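DNA repair protein RAD2 (Saccharomyces cerevisiae, PDB 4Q0W) cuts single-stranded DNA as a magnesium-dependent endonuclease and makes an incision essential to nucleotide excision repair of ultraviolet, bulky-adduct and cross-link damage. Local coordinates at residues S31-Q36 / N206-K211; R59-L64 / S159-P164; A177-L180 / L184-G187. One frame throughout, in Å; residues are numbered along the deposited sequence.

Contact 1: residues S31-Q36 / N206-K211; sequences SIWIYQ and NMFHEK. With nucleotides of chain C; nucleotides of chain D.
Trp33 and Phe208 meet in an offset edge-to-face aromatic pair that ties the N-domain to the I-domain of the PIN-like nuclease core, beside bound DNA. The tryptophan stands in the first turn of helix 33-40, which follows the strand carrying Asp29, a probable magnesium ligand; the phenylalanine belongs to a type I beta turn, Asn206 to His209, between strands 202-205 and 213-218. The six-membered ring of Trp33 turns its edge to the face of Phe208, with planes at 81° and centroids 5.2 Å apart, and Trp33 CZ2 comes to 3.5 Å from Phe208 CE2. Arg60 of helix 52-66 adds a cation-pi contact to the indole and touches Phe208 as well.

Around this pair both segments reach the DNA. Tyr35 brings its ring edge to C6 of thymidine DT3 of chain C, whereas C5' of deoxyadenosine DA16 of chain D lies over one face of the His209 ring, toward its rim. With CG anti to the backbone N (chi1 -170°), Gln36 reaches along the minor-groove edge of these two paired bases, its CG 3.4 Å from C2 of DA16, and Arg60 holds its OE1. A leucine at this position would probably leave O2 of the thymine without its protein donor and Arg60 without its amide acceptor. The remaining amide atom makes the direct base contact: Gln36 NE2 donates to O2 of DT3 over 2.9 Å, with an N-H...O angle of 147°.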
loop_
_atom_site.group_PDB
_atom_site.type_symbol
_atom_site.label_atom_id
_atom_site.label_comp_id
_atom_site.label_asym_id
_atom_site.label_seq_id
_atom_site.Cartn_x
_atom_site.Cartn_y
_atom_site.Cartn_z
ATOM N N SER A 31 8.550 22.042 20.521
ATOM C CA SER A 31 7.250 21.670 21.089
ATOM C C SER A 31 7.070 20.181 21.434
ATOM O O SER A 31 6.340 19.850 22.371
ATOM C CB SER A 31 6.125 22.114 20.140
ATOM O OG SER A 31 6.235 21.471 18.870
ATOM N N ILE A 32 7.708 19.285 20.686
ATOM C CA ILE A 32 7.539 17.854 20.957
ATOM C C ILE A 32 8.833 17.132 21.360
ATOM O O ILE A 32 8.857 15.904 21.479
ATOM C CB ILE A 32 6.864 17.094 19.776
ATOM C CG1 ILE A 32 7.772 17.073 18.550
ATOM C CG2 ILE A 32 5.504 17.685 19.446
ATOM C CD1 ILE A 32 7.452 15.949 17.586
ATOM N N TRP A 33 9.904 17.890 21.570
ATOM C CA TRP A 33 11.186 17.299 21.966
ATOM C C TRP A 33 11.095 16.449 23.245
ATOM O O TRP A 33 11.610 15.324 23.292
ATOM C CB TRP A 33 12.236 18.394 22.175
ATOM C CG TRP A 33 12.760 19.007 20.912
ATOM C CD1 TRP A 33 12.167 19.000 19.665
ATOM C CD2 TRP A 33 13.996 19.710 20.766
ATOM N NE1 TRP A 33 12.972 19.669 18.762
ATOM C CE2 TRP A 33 14.099 20.106 19.412
ATOM C CE3 TRP A 33 15.034 20.040 21.650
ATOM C CZ2 TRP A 33 15.199 20.816 18.924
ATOM C CZ3 TRP A 33 16.126 20.745 21.160
ATOM C CH2 TRP A 33 16.195 21.132 19.810
ATOM N N ILE A 34 10.450 16.978 24.282
ATOM C CA ILE A 34 10.428 16.253 25.558
ATOM C C ILE A 34 9.767 14.889 25.386
ATOM O O ILE A 34 10.365 13.859 25.713
ATOM C CB ILE A 34 9.738 17.039 26.680
ATOM C CG1 ILE A 34 10.536 18.292 27.034
ATOM C CG2 ILE A 34 9.602 16.177 27.937
ATOM C CD1 ILE A 34 9.809 19.206 28.012
ATOM N N TYR A 35 8.550 14.888 24.842
ATOM C CA TYR A 35 7.803 13.651 24.651
ATOM C C TYR A 35 8.586 12.689 23.783
ATOM O O TYR A 35 8.588 11.480 24.019
ATOM C CB TYR A 35 6.426 13.922 24.026
ATOM C CG TYR A 35 5.518 12.715 24.100
ATOM C CD1 TYR A 35 4.998 12.290 25.321
ATOM C CD2 TYR A 35 5.194 11.983 22.957
ATOM C CE1 TYR A 35 4.172 11.173 25.405
ATOM C CE2 TYR A 35 4.368 10.865 23.030
ATOM C CZ TYR A 35 3.862 10.465 24.257
ATOM O OH TYR A 35 3.048 9.359 24.339
ATOM N N GLN A 36 9.266 13.246 22.787
ATOM C CA GLN A 36 10.068 12.469 21.859
ATOM C C GLN A 36 11.247 11.776 22.552
ATOM O O GLN A 36 11.520 10.600 22.302
ATOM C CB GLN A 36 10.566 13.395 20.747
ATOM C CG GLN A 36 11.224 12.711 19.571
ATOM C CD GLN A 36 11.407 13.658 18.395
ATOM O OE1 GLN A 36 12.527 14.062 18.076
ATOM N NE2 GLN A 36 10.302 14.017 17.743
ATOM N N ASN A 206 15.151 17.839 9.486
ATOM C CA ASN A 206 16.143 16.793 9.792
ATOM C C ASN A 206 17.434 17.362 10.366
ATOM O O ASN A 206 18.507 16.789 10.186
ATOM C CB ASN A 206 16.451 15.918 8.560
ATOM C CG ASN A 206 15.260 15.101 8.112
ATOM O OD1 ASN A 206 14.232 15.054 8.789
ATOM N ND2 ASN A 206 15.394 14.443 6.971
ATOM N N MET A 207 17.318 18.496 11.049
ATOM C CA MET A 207 18.457 19.156 11.679
ATOM C C MET A 207 19.182 18.242 12.679
ATOM O O MET A 207 20.396 18.318 12.826
ATOM C CB MET A 207 17.980 20.423 12.392
ATOM C CG MET A 207 19.070 21.213 13.101
ATOM S SD MET A 207 20.096 22.144 11.941
ATOM C CE MET A 207 21.506 22.473 12.993
ATOM N N PHE A 208 18.446 17.372 13.362
ATOM C CA PHE A 208 19.082 16.526 14.366
ATOM C C PHE A 208 19.205 15.058 13.960
ATOM O O PHE A 208 19.378 14.179 14.808
ATOM C CB PHE A 208 18.428 16.741 15.736
ATOM C CG PHE A 208 18.424 18.184 16.143
ATOM C CD1 PHE A 208 19.560 18.768 16.680
ATOM C CD2 PHE A 208 17.317 18.977 15.910
ATOM C CE1 PHE A 208 19.583 20.112 17.013
ATOM C CE2 PHE A 208 17.325 20.324 16.246
ATOM C CZ PHE A 208 18.464 20.889 16.800
ATOM N N HIS A 209 19.132 14.807 12.653
ATOM C CA HIS A 209 19.574 13.532 12.106
ATOM C C HIS A 209 21.098 13.480 12.167
ATOM O O HIS A 209 21.756 14.515 12.273
ATOM C CB HIS A 209 19.084 13.356 10.666
ATOM C CG HIS A 209 17.642 12.968 10.568
ATOM N ND1 HIS A 209 17.116 12.330 9.465
ATOM C CD2 HIS A 209 16.617 13.120 11.441
ATOM C CE1 HIS A 209 15.828 12.107 9.662
ATOM N NE2 HIS A 209 15.500 12.575 10.852
ATOM N N GLU A 210 21.661 12.279 12.106
ATOM C CA GLU A 210 23.113 12.130 12.174
ATOM C C GLU A 210 23.758 12.283 10.794
ATOM O O GLU A 210 24.257 11.306 10.224
ATOM C CB GLU A 210 23.475 10.777 12.789
ATOM C CG GLU A 210 24.377 10.885 14.003
ATOM C CD GLU A 210 23.920 11.963 14.970
ATOM O OE1 GLU A 210 24.664 12.954 15.142
ATOM O OE2 GLU A 210 22.822 11.823 15.554
ATOM N N LYS A 211 23.747 13.509 10.268
ATOM C CA LYS A 211 24.220 13.783 8.907
ATOM C C LYS A 211 25.056 15.050 8.830
ATOM O O LYS A 211 24.979 15.905 9.716
ATOM C CB LYS A 211 23.037 13.917 7.951
ATOM C CG LYS A 211 22.832 12.725 7.045
ATOM C CD LYS A 211 21.556 11.968 7.381
ATOM C CE LYS A 211 21.501 10.664 6.598
ATOM N NZ LYS A 211 22.740 9.853 6.806
ATOM P P DT C 3 0.658 12.223 20.633
ATOM O "O5'" DT C 3 2.225 12.528 20.796
ATOM C "C5'" DT C 3 2.700 13.873 20.863
ATOM C "C4'" DT C 3 3.754 14.122 19.802
ATOM O "O4'" DT C 3 4.915 13.302 20.040
ATOM C "C3'" DT C 3 3.292 13.756 18.401
ATOM O "O3'" DT C 3 2.889 14.945 17.743
ATOM C "C2'" DT C 3 4.497 13.119 17.714
ATOM C "C1'" DT C 3 5.545 13.006 18.809
ATOM N N1 DT C 3 6.121 11.646 18.947
ATOM C C2 DT C 3 7.380 11.387 18.450
ATOM O O2 DT C 3 8.056 12.223 17.879
ATOM N N3 DT C 3 7.822 10.106 18.658
ATOM C C4 DT C 3 7.127 9.088 19.291
ATOM O O4 DT C 3 7.600 7.960 19.425
ATOM C C5 DT C 3 5.811 9.436 19.777
ATOM C C7 DT C 3 4.971 8.416 20.484
ATOM C C6 DT C 3 5.374 10.684 19.588
ATOM P P DA D 16 16.928 6.315 12.192
ATOM O OP1 DA D 16 17.243 6.627 10.773
ATOM O OP2 DA D 16 17.727 5.301 12.922
ATOM O "O5'" DA D 16 16.962 7.661 13.059
ATOM C "C5'" DA D 16 16.312 8.835 12.590
ATOM C "C4'" DA D 16 15.901 9.693 13.771
ATOM O "O4'" DA D 16 14.879 9.008 14.538
ATOM C "C3'" DA D 16 17.015 9.981 14.780
ATOM O "O3'" DA D 16 17.517 11.310 14.588
ATOM C "C2'" DA D 16 16.359 9.784 16.158
ATOM C "C1'" DA D 16 14.879 9.638 15.801
ATOM N N9 DA D 16 14.054 8.865 16.729
ATOM C C8 DA D 16 14.376 7.712 17.395
ATOM N N7 DA D 16 13.409 7.255 18.159
ATOM C C5 DA D 16 12.376 8.166 17.981
ATOM C C6 DA D 16 11.070 8.253 18.518
ATOM N N6 DA D 16 10.562 7.360 19.376
ATOM N N1 DA D 16 10.296 9.294 18.128
ATOM C C2 DA D 16 10.804 10.185 17.260
ATOM N N3 DA D 16 12.015 10.207 16.696
ATOM C C4 DA D 16 12.760 9.165 17.103
#

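Contact 2: residues R59-L64 / S159-P164; sequences RRICKL and SRFGIP
Ile61 and Phe161 show how one methyl group can fill the face of an aromatic ring where a helix packs against the end of another. Ile61 lies on helix 52-66 of the N-domain; Phe161 and Ile163 belong to the segment 159-164 of the I-domain, where the chain turns through a Schellman motif, with Gly162 at positive phi, on its way to the edge strand 165-167.

From CB, which points toward the 159-164 segment, the Ile61 side chain divides. The CG2 branch, anti to the backbone N, runs straight to the middle of the Phe161 ring: it stands 3.5 Å from the centroid and 4° off the ring normal, a nearly ideal CH-pi approach, with all six ring carbons at similar distances. The same methyl also meets Ile163, whose CD1 lies 3.6 Å from Ile61 CG2 as the two side chains run antiparallel, alongside each other. The other branch goes through CG1 to its end, where Ile61 CD1 rests 3.9 Å from Phe161 CD2, off to one side of the ring.

Cys62, the next residue on the helix, adds a looser sulfur-aromatic contact, with its SG 4.1 Å from Phe161 CZ and oblique to the ring. Phe73 of strand 70-75 touches both isoleucines, while Leu339 and Leu358 of the C-terminal helices pack on Phe161. No hydrogen bond crosses between the segments. Dispersion and the fit of methyl to ring therefore carry this buried contact, and any specificity here probably rests on shape rather than on paired polar groups.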
loop_
_atom_site.group_PDB
_atom_site.type_symbol
_atom_site.label_atom_id
_atom_site.label_comp_id
_atom_site.label_asym_id
_atom_site.label_seq_id
_atom_site.Cartn_x
_atom_site.Cartn_y
_atom_site.Cartn_z
ATOM N N ARG A 59 22.315 17.902 24.272
ATOM C CA ARG A 59 23.000 17.467 23.063
ATOM C C ARG A 59 22.612 18.289 21.822
ATOM O O ARG A 59 23.465 18.620 20.980
ATOM C CB ARG A 59 22.693 15.986 22.820
ATOM C CG ARG A 59 23.334 15.403 21.564
ATOM C CD ARG A 59 23.019 13.913 21.434
ATOM N N ARG A 60 21.327 18.608 21.695
ATOM C CA ARG A 60 20.874 19.393 20.549
ATOM C C ARG A 60 21.334 20.846 20.643
ATOM O O ARG A 60 21.726 21.445 19.643
ATOM C CB ARG A 60 19.349 19.297 20.389
ATOM C CG ARG A 60 18.896 17.906 19.984
ATOM C CD ARG A 60 17.433 17.886 19.563
ATOM N NE ARG A 60 17.040 16.581 19.051
ATOM C CZ ARG A 60 15.820 16.299 18.603
ATOM N NH1 ARG A 60 14.884 17.236 18.599
ATOM N NH2 ARG A 60 15.538 15.082 18.160
ATOM N N ILE A 61 21.292 21.407 21.850
ATOM C CA ILE A 61 21.753 22.780 22.067
ATOM C C ILE A 61 23.232 22.897 21.684
ATOM O O ILE A 61 23.651 23.866 21.042
ATOM C CB ILE A 61 21.568 23.197 23.540
ATOM C CG1 ILE A 61 20.089 23.454 23.844
ATOM C CG2 ILE A 61 22.399 24.438 23.879
ATOM C CD1 ILE A 61 19.780 23.542 25.351
ATOM N N CYS A 62 24.019 21.901 22.074
ATOM C CA CYS A 62 25.444 21.918 21.786
ATOM C C CYS A 62 25.694 21.849 20.274
ATOM O O CYS A 62 26.593 22.509 19.768
ATOM C CB CYS A 62 26.149 20.777 22.522
ATOM S SG CYS A 62 26.250 21.055 24.327
ATOM N N LYS A 63 24.893 21.061 19.561
ATOM C CA LYS A 63 25.047 20.951 18.110
ATOM C C LYS A 63 24.808 22.314 17.457
ATOM O O LYS A 63 25.619 22.768 16.652
ATOM C CB LYS A 63 24.111 19.881 17.532
ATOM C CG LYS A 63 24.282 19.660 16.016
ATOM C CD LYS A 63 23.530 18.420 15.532
ATOM C CE LYS A 63 23.606 18.269 14.012
ATOM N NZ LYS A 63 22.881 17.062 13.517
ATOM N N LEU A 64 23.717 22.977 17.844
ATOM C CA LEU A 64 23.411 24.317 17.344
ATOM C C LEU A 64 24.550 25.297 17.643
ATOM O O LEU A 64 24.985 26.052 16.765
ATOM C CB LEU A 64 22.093 24.830 17.951
ATOM C CG LEU A 64 20.817 24.032 17.623
ATOM C CD1 LEU A 64 19.634 24.492 18.459
ATOM C CD2 LEU A 64 20.485 24.127 16.138
ATOM N N SER A 159 18.287 28.906 29.777
ATOM C CA SER A 159 18.704 30.217 30.266
ATOM C C SER A 159 20.148 30.216 30.794
ATOM O O SER A 159 20.863 31.206 30.638
ATOM C CB SER A 159 17.716 30.773 31.291
ATOM O OG SER A 159 17.761 30.035 32.494
ATOM N N ARG A 160 20.589 29.103 31.376
ATOM C CA ARG A 160 21.995 28.981 31.783
ATOM C C ARG A 160 22.940 28.935 30.572
ATOM O O ARG A 160 24.135 29.238 30.699
ATOM C CB ARG A 160 22.196 27.761 32.689
ATOM C CG ARG A 160 21.364 27.836 33.982
ATOM C CD ARG A 160 21.652 26.672 34.940
ATOM N NE ARG A 160 20.800 26.746 36.131
ATOM C CZ ARG A 160 21.108 26.253 37.330
ATOM N NH1 ARG A 160 22.272 25.645 37.542
ATOM N NH2 ARG A 160 20.247 26.384 38.326
ATOM N N PHE A 161 22.401 28.561 29.404
ATOM C CA PHE A 161 23.145 28.630 28.146
ATOM C C PHE A 161 23.078 30.044 27.574
ATOM O O PHE A 161 23.759 30.357 26.597
ATOM C CB PHE A 161 22.562 27.672 27.109
ATOM C CG PHE A 161 23.260 26.342 27.026
ATOM C CD1 PHE A 161 24.526 26.238 26.461
ATOM C CD2 PHE A 161 22.632 25.186 27.478
ATOM C CE1 PHE A 161 25.161 25.010 26.374
ATOM C CE2 PHE A 161 23.257 23.948 27.389
ATOM C CZ PHE A 161 24.521 23.859 26.830
ATOM N N GLY A 162 22.249 30.894 28.175
ATOM C CA GLY A 162 22.024 32.222 27.632
ATOM C C GLY A 162 21.191 32.229 26.352
ATOM O O GLY A 162 21.260 33.181 25.565
ATOM N N ILE A 163 20.391 31.180 26.153
ATOM C CA ILE A 163 19.554 31.061 24.953
ATOM C C ILE A 163 18.125 31.522 25.220
ATOM O O ILE A 163 17.447 31.001 26.102
ATOM C CB ILE A 163 19.557 29.622 24.404
ATOM C CG1 ILE A 163 20.966 29.233 23.943
ATOM C CG2 ILE A 163 18.565 29.454 23.244
ATOM C CD1 ILE A 163 21.121 27.752 23.724
ATOM N N PRO A 164 17.659 32.505 24.441
ATOM C CA PRO A 164 16.299 33.008 24.613
ATOM C C PRO A 164 15.262 31.956 24.216
ATOM O O PRO A 164 15.484 31.160 23.291
ATOM C CB PRO A 164 16.242 34.210 23.651
ATOM C CG PRO A 164 17.260 33.935 22.616
ATOM C CD PRO A 164 18.355 33.135 23.301
#

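Contact 3: residues A177-L180 / L184-G187; sequences AELL and LVDG
Leu179 and Leu184 cross at about a right angle where the chain leaves helix 172-181 and doubles back toward the sheet, a compact example of a helix end being closed by its own following loop. Their side chains meet through the methyls Leu179 CD2 and Leu184 CD1, 3.9 Å apart. The backbone is joined here too: N of Leu184 donates to Leu179 O over 2.9 Å with an N-H...O angle of 153°, the donor somewhat tilted from the carbonyl plane.

Val185 comes in alongside. Its CG2, set between the backbone N and the carbonyl carbon (chi1 -59° places CG1 beside the N), rests against the helix backbone at Leu180 N, 3.7 Å away, and also reaches CB of both leucines of the helix. Leu180 sets out away from the loop, though its CB still touches Val185, and chi2 of 61° swings CD1 back, bringing Leu180 CD1 to 3.5 Å from Val185 O and over the Val185-Gly187 backbone.

Beyond the segments, Phe329 touches both Leu179 and Leu184. Strand 70-75 packs against Leu179 through Val74 and against Val185 through Val72, while Asp186 forms a salt bridge with Arg25 and Gly187 makes a backbone hydrogen bond with Ala27, bringing the loop into strand 187-189 beside strand 25-29.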
loop_
_atom_site.group_PDB
_atom_site.type_symbol
_atom_site.label_atom_id
_atom_site.label_comp_id
_atom_site.label_asym_id
_atom_site.label_seq_id
_atom_site.Cartn_x
_atom_site.Cartn_y
_atom_site.Cartn_z
ATOM N N ALA A 177 6.693 30.781 12.498
ATOM C CA ALA A 177 6.430 31.445 11.213
ATOM C C ALA A 177 6.314 32.960 11.398
ATOM O O ALA A 177 6.785 33.745 10.563
ATOM C CB ALA A 177 5.154 30.878 10.569
ATOM N N GLU A 178 5.690 33.365 12.498
ATOM C CA GLU A 178 5.529 34.782 12.805
ATOM C C GLU A 178 6.886 35.437 13.091
ATOM O O GLU A 178 7.153 36.546 12.617
ATOM C CB GLU A 178 4.562 34.967 13.987
ATOM C CG GLU A 178 4.400 36.408 14.474
ATOM C CD GLU A 178 3.564 37.289 13.539
ATOM O OE1 GLU A 178 3.064 36.797 12.507
ATOM O OE2 GLU A 178 3.410 38.488 13.842
ATOM N N LEU A 179 7.745 34.749 13.846
ATOM C CA LEU A 179 9.079 35.273 14.124
ATOM C C LEU A 179 9.842 35.532 12.828
ATOM O O LEU A 179 10.521 36.561 12.678
ATOM C CB LEU A 179 9.879 34.306 15.004
ATOM C CG LEU A 179 9.366 34.027 16.414
ATOM C CD1 LEU A 179 10.434 33.265 17.204
ATOM C CD2 LEU A 179 8.954 35.316 17.137
ATOM N N LEU A 180 9.737 34.598 11.888
ATOM C CA LEU A 180 10.423 34.758 10.614
ATOM C C LEU A 180 9.825 35.939 9.846
ATOM O O LEU A 180 10.559 36.796 9.355
ATOM C CB LEU A 180 10.359 33.470 9.786
ATOM C CG LEU A 180 11.070 33.497 8.427
ATOM C CD1 LEU A 180 12.578 33.771 8.567
ATOM C CD2 LEU A 180 10.831 32.197 7.669
ATOM N N LEU A 184 12.657 38.445 13.011
ATOM C CA LEU A 184 13.284 38.247 14.314
ATOM C C LEU A 184 14.253 37.066 14.263
ATOM O O LEU A 184 15.142 36.942 15.118
ATOM C CB LEU A 184 12.222 38.038 15.390
ATOM C CG LEU A 184 11.272 39.221 15.600
ATOM C CD1 LEU A 184 10.317 38.967 16.763
ATOM C CD2 LEU A 184 12.055 40.513 15.823
ATOM N N VAL A 185 14.063 36.197 13.263
ATOM C CA VAL A 185 14.974 35.093 12.981
ATOM C C VAL A 185 15.224 35.017 11.479
ATOM O O VAL A 185 14.572 35.720 10.706
ATOM C CB VAL A 185 14.422 33.744 13.477
ATOM C CG1 VAL A 185 14.181 33.782 14.984
ATOM C CG2 VAL A 185 13.126 33.376 12.730
ATOM N N ASP A 186 16.158 34.164 11.066
ATOM C CA ASP A 186 16.488 34.022 9.653
ATOM C C ASP A 186 15.991 32.717 9.076
ATOM O O ASP A 186 16.050 32.506 7.863
ATOM C CB ASP A 186 17.997 34.078 9.460
ATOM C CG ASP A 186 18.593 35.335 10.001
ATOM O OD1 ASP A 186 18.049 36.419 9.705
ATOM O OD2 ASP A 186 19.590 35.241 10.745
ATOM N N GLY A 187 15.515 31.828 9.944
ATOM C CA GLY A 187 15.086 30.510 9.502
ATOM C C GLY A 187 14.343 29.792 10.611
ATOM O O GLY A 187 14.311 30.265 11.754
#

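Overall arrangement
Contacts 1 and 2 both join the N-domain to the I-domain, whereas contact 3 lies wholly within the I-domain. The first two are linked through helix 52-66, with their centres 14 Å apart: Lys63 NZ is 2.9 Å from Met207 O, a probable hydrogen bond, and Arg60 spans both contacts. Contact 3 touches neither, its centre about 19 Å from that of contact 1 and 18 Å from that of contact 2. Along the chain, contacts 2 and 3 are nested within the loop closed by contact 1. The side chain of Trp33 in contact 1 is about 6 Å from that of Asp29, a probable magnesium ligand, against about 9 Å for Leu179 in contact 3, and contact 1 directly meets DNA.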